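Local coordinates for initiator protein NS1 (Murine minute virus, PDB 4R94) that nicks viral DNA at the replication origin through its magnesium-dependent N-terminal nickase domain and unwinds it with an ATP-driven helicase, so initiating parvoviral replication, at residues E169-K172 with L173-A177. Numbering follows the deposited sequence.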
ATOM      1  N   GLU A 169      26.845   3.401   2.105  1.00 25.64           N
ATOM      2  CA  GLU A 169      25.790   3.276   1.101  1.00 26.64           C
ATOM      3  C   GLU A 169      24.412   3.071   1.725  1.00 25.06           C
ATOM      4  O   GLU A 169      23.426   3.621   1.240  1.00 23.98           O
ATOM      5  CB  GLU A 169      26.104   2.130   0.144  1.00 27.90           C
ATOM      6  CG  GLU A 169      27.292   2.414  -0.761  1.00 28.46           C
ATOM      7  CD  GLU A 169      27.856   1.174  -1.431  1.00 26.85           C
ATOM      8  OE1 GLU A 169      27.509   0.037  -1.034  1.00 26.65           O
ATOM      9  OE2 GLU A 169      28.665   1.344  -2.365  1.00 31.71           O
ATOM     10  N   ARG A 170      24.333   2.269   2.788  1.00 25.63           N
ATOM     11  CA  ARG A 170      23.063   2.093   3.500  1.00 26.46           C
ATOM     12  C   ARG A 170      22.524   3.413   4.033  1.00 29.05           C
ATOM     13  O   ARG A 170      21.333   3.702   3.928  1.00 24.68           O
ATOM     14  CB  ARG A 170      23.223   1.117   4.663  1.00 25.03           C
ATOM     15  CG  ARG A 170      23.138  -0.308   4.262  1.00 30.57           C
ATOM     16  CD  ARG A 170      23.061  -1.201   5.485  1.00 30.39           C
ATOM     17  NE  ARG A 170      23.379  -2.563   5.115  1.00 34.52           N
ATOM     18  CZ  ARG A 170      22.513  -3.423   4.602  1.00 35.44           C
ATOM     19  NH1 ARG A 170      21.251  -3.066   4.397  1.00 33.53           N
ATOM     20  NH2 ARG A 170      22.913  -4.647   4.295  1.00 35.77           N
ATOM     21  N   ILE A 171      23.408   4.215   4.620  1.00 29.34           N
ATOM     22  CA  ILE A 171      23.020   5.522   5.137  1.00 26.53           C
ATOM     23  C   ILE A 171      22.588   6.470   4.022  1.00 30.33           C
ATOM     24  O   ILE A 171      21.624   7.225   4.177  1.00 28.80           O
ATOM     25  CB  ILE A 171      24.178   6.158   5.942  1.00 32.67           C
ATOM     26  CG1 ILE A 171      24.502   5.287   7.158  1.00 30.25           C
ATOM     27  CG2 ILE A 171      23.842   7.566   6.354  1.00 36.79           C
ATOM     28  CD1 ILE A 171      23.320   5.037   8.087  1.00 30.34           C
ATOM     29  N   LYS A 172      23.287   6.423   2.892  1.00 27.66           N
ATOM     30  CA  LYS A 172      22.913   7.243   1.758  1.00 30.14           C
ATOM     31  C   LYS A 172      21.519   6.840   1.269  1.00 26.60           C
ATOM     32  O   LYS A 172      20.693   7.695   0.962  1.00 27.86           O
ATOM     33  CB  LYS A 172      23.942   7.119   0.633  1.00 31.08           C
ATOM     34  CG  LYS A 172      23.708   8.070  -0.531  1.00 33.80           C
ATOM     35  CD  LYS A 172      23.742   9.526  -0.078  1.00 43.15           C
ATOM     36  CE  LYS A 172      24.001  10.480  -1.242  1.00 50.57           C
ATOM     37  NZ  LYS A 172      22.894  10.520  -2.241  1.00 52.03           N
ATOM     38  N   LEU A 173      21.263   5.536   1.220  1.00 23.45           N
ATOM     39  CA  LEU A 173      19.976   5.041   0.744  1.00 22.63           C
ATOM     40  C   LEU A 173      18.874   5.474   1.703  1.00 22.91           C
ATOM     41  O   LEU A 173      17.808   5.914   1.279  1.00 21.78           O
ATOM     42  CB  LEU A 173      20.002   3.517   0.601  1.00 21.30           C
ATOM     43  CG  LEU A 173      18.702   2.845   0.159  1.00 22.54           C
ATOM     44  CD1 LEU A 173      18.230   3.454  -1.166  1.00 23.40           C
ATOM     45  CD2 LEU A 173      18.898   1.359   0.018  1.00 22.13           C
ATOM     46  N   ARG A 174      19.156   5.367   2.999  1.00 25.45           N
ATOM     47  CA  ARG A 174      18.220   5.791   4.031  1.00 25.20           C
ATOM     48  C   ARG A 174      17.850   7.268   3.859  1.00 25.19           C
ATOM     49  O   ARG A 174      16.668   7.635   3.904  1.00 23.59           O
ATOM     50  CB  ARG A 174      18.832   5.522   5.418  1.00 24.21           C
ATOM     51  CG  ARG A 174      18.068   6.121   6.580  1.00 28.80           C
ATOM     52  CD  ARG A 174      16.886   5.252   6.999  1.00 23.16           C
ATOM     53  NE  ARG A 174      15.965   6.043   7.797  1.00 28.50           N
ATOM     54  CZ  ARG A 174      16.109   6.247   9.100  1.00 27.24           C
ATOM     55  NH1 ARG A 174      17.111   5.665   9.747  1.00 27.11           N
ATOM     56  NH2 ARG A 174      15.236   6.997   9.759  1.00 28.12           N
ATOM     57  N   GLU A 175      18.842   8.127   3.617  1.00 27.12           N
ATOM     58  CA  GLU A 175      18.530   9.550   3.485  1.00 31.59           C
ATOM     59  C   GLU A 175      17.874   9.896   2.134  1.00 25.86           C
ATOM     60  O   GLU A 175      17.084  10.825   2.069  1.00 29.92           O
ATOM     61  CB  GLU A 175      19.773  10.421   3.732  1.00 33.98           C
ATOM     62  CG  GLU A 175      20.978  10.175   2.861  1.00 39.04           C
ATOM     63  CD  GLU A 175      22.194  10.981   3.325  1.00 48.14           C
ATOM     64  OE1 GLU A 175      23.080  11.275   2.492  1.00 47.41           O
ATOM     65  OE2 GLU A 175      22.258  11.323   4.529  1.00 52.35           O
ATOM     66  N   ILE A 176      18.172   9.141   1.075  1.00 26.28           N
ATOM     67  CA  ILE A 176      17.481   9.334  -0.199  1.00 23.11           C
ATOM     68  C   ILE A 176      15.996   9.046  -0.033  1.00 24.86           C
ATOM     69  O   ILE A 176      15.157   9.834  -0.466  1.00 23.06           O
ATOM     70  CB  ILE A 176      18.049   8.442  -1.313  1.00 24.14           C
ATOM     71  CG1 ILE A 176      19.437   8.937  -1.734  1.00 28.22           C
ATOM     72  CG2 ILE A 176      17.124   8.435  -2.526  1.00 27.13           C
ATOM     73  CD1 ILE A 176      20.175   7.968  -2.631  1.00 25.94           C
ATOM     74  N   ALA A 177      15.674   7.934   0.625  1.00 23.52           N
ATOM     75  CA  ALA A 177      14.272   7.540   0.769  1.00 21.59           C
ATOM     76  C   ALA A 177      13.473   8.564   1.580  1.00 26.33           C
ATOM     77  O   ALA A 177      12.270   8.739   1.359  1.00 25.15           O
ATOM     78  CB  ALA A 177      14.181   6.165   1.403  1.00 19.99           C
TER
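E169 meets L173 through its carbonyl: L173 N donates to E169 O at 2.9 Å, while the carboxylate of E169 turns off the helix to a salt bridge with K40 and a hydrogen bond from N38, on the hairpin of strands 35-37 and 40-42. One residue on, R170 O receives R174 N, and CB of R174 lies 3.4 Å from that same oxygen. The guanidinium of R174 reaches S154 on helix 142-160 and forms a salt bridge with E178. I171 O takes the amide of E175 at 3.0 Å. These are the i to i+4 bonds of a regular alpha-helix, here helix 167-179, which packs between helix 142-160 and the hairpin in the nickase domain, away from the magnesium site. K172 continues the series, its O accepting I176 N with an N-H...O angle of 155°. The same oxygen is flanked by two side chains of the next turn, with E175 CG at 3.1 Å and I176 CG1 at 3.2 Å. With E175 chi1 at 57°, CG sits between the backbone N and the carbonyl carbon, folded back over the preceding turn. There OE1 rests against the aliphatic CD of K172 at 3.2 Å; the ammonium NZ stays 4.8 Å from OE1, too far for a contact, though the opposite charges may still attract weakly. Bends at chi2 and chi4 carry NZ over I176 instead, 3.7 Å from CD1.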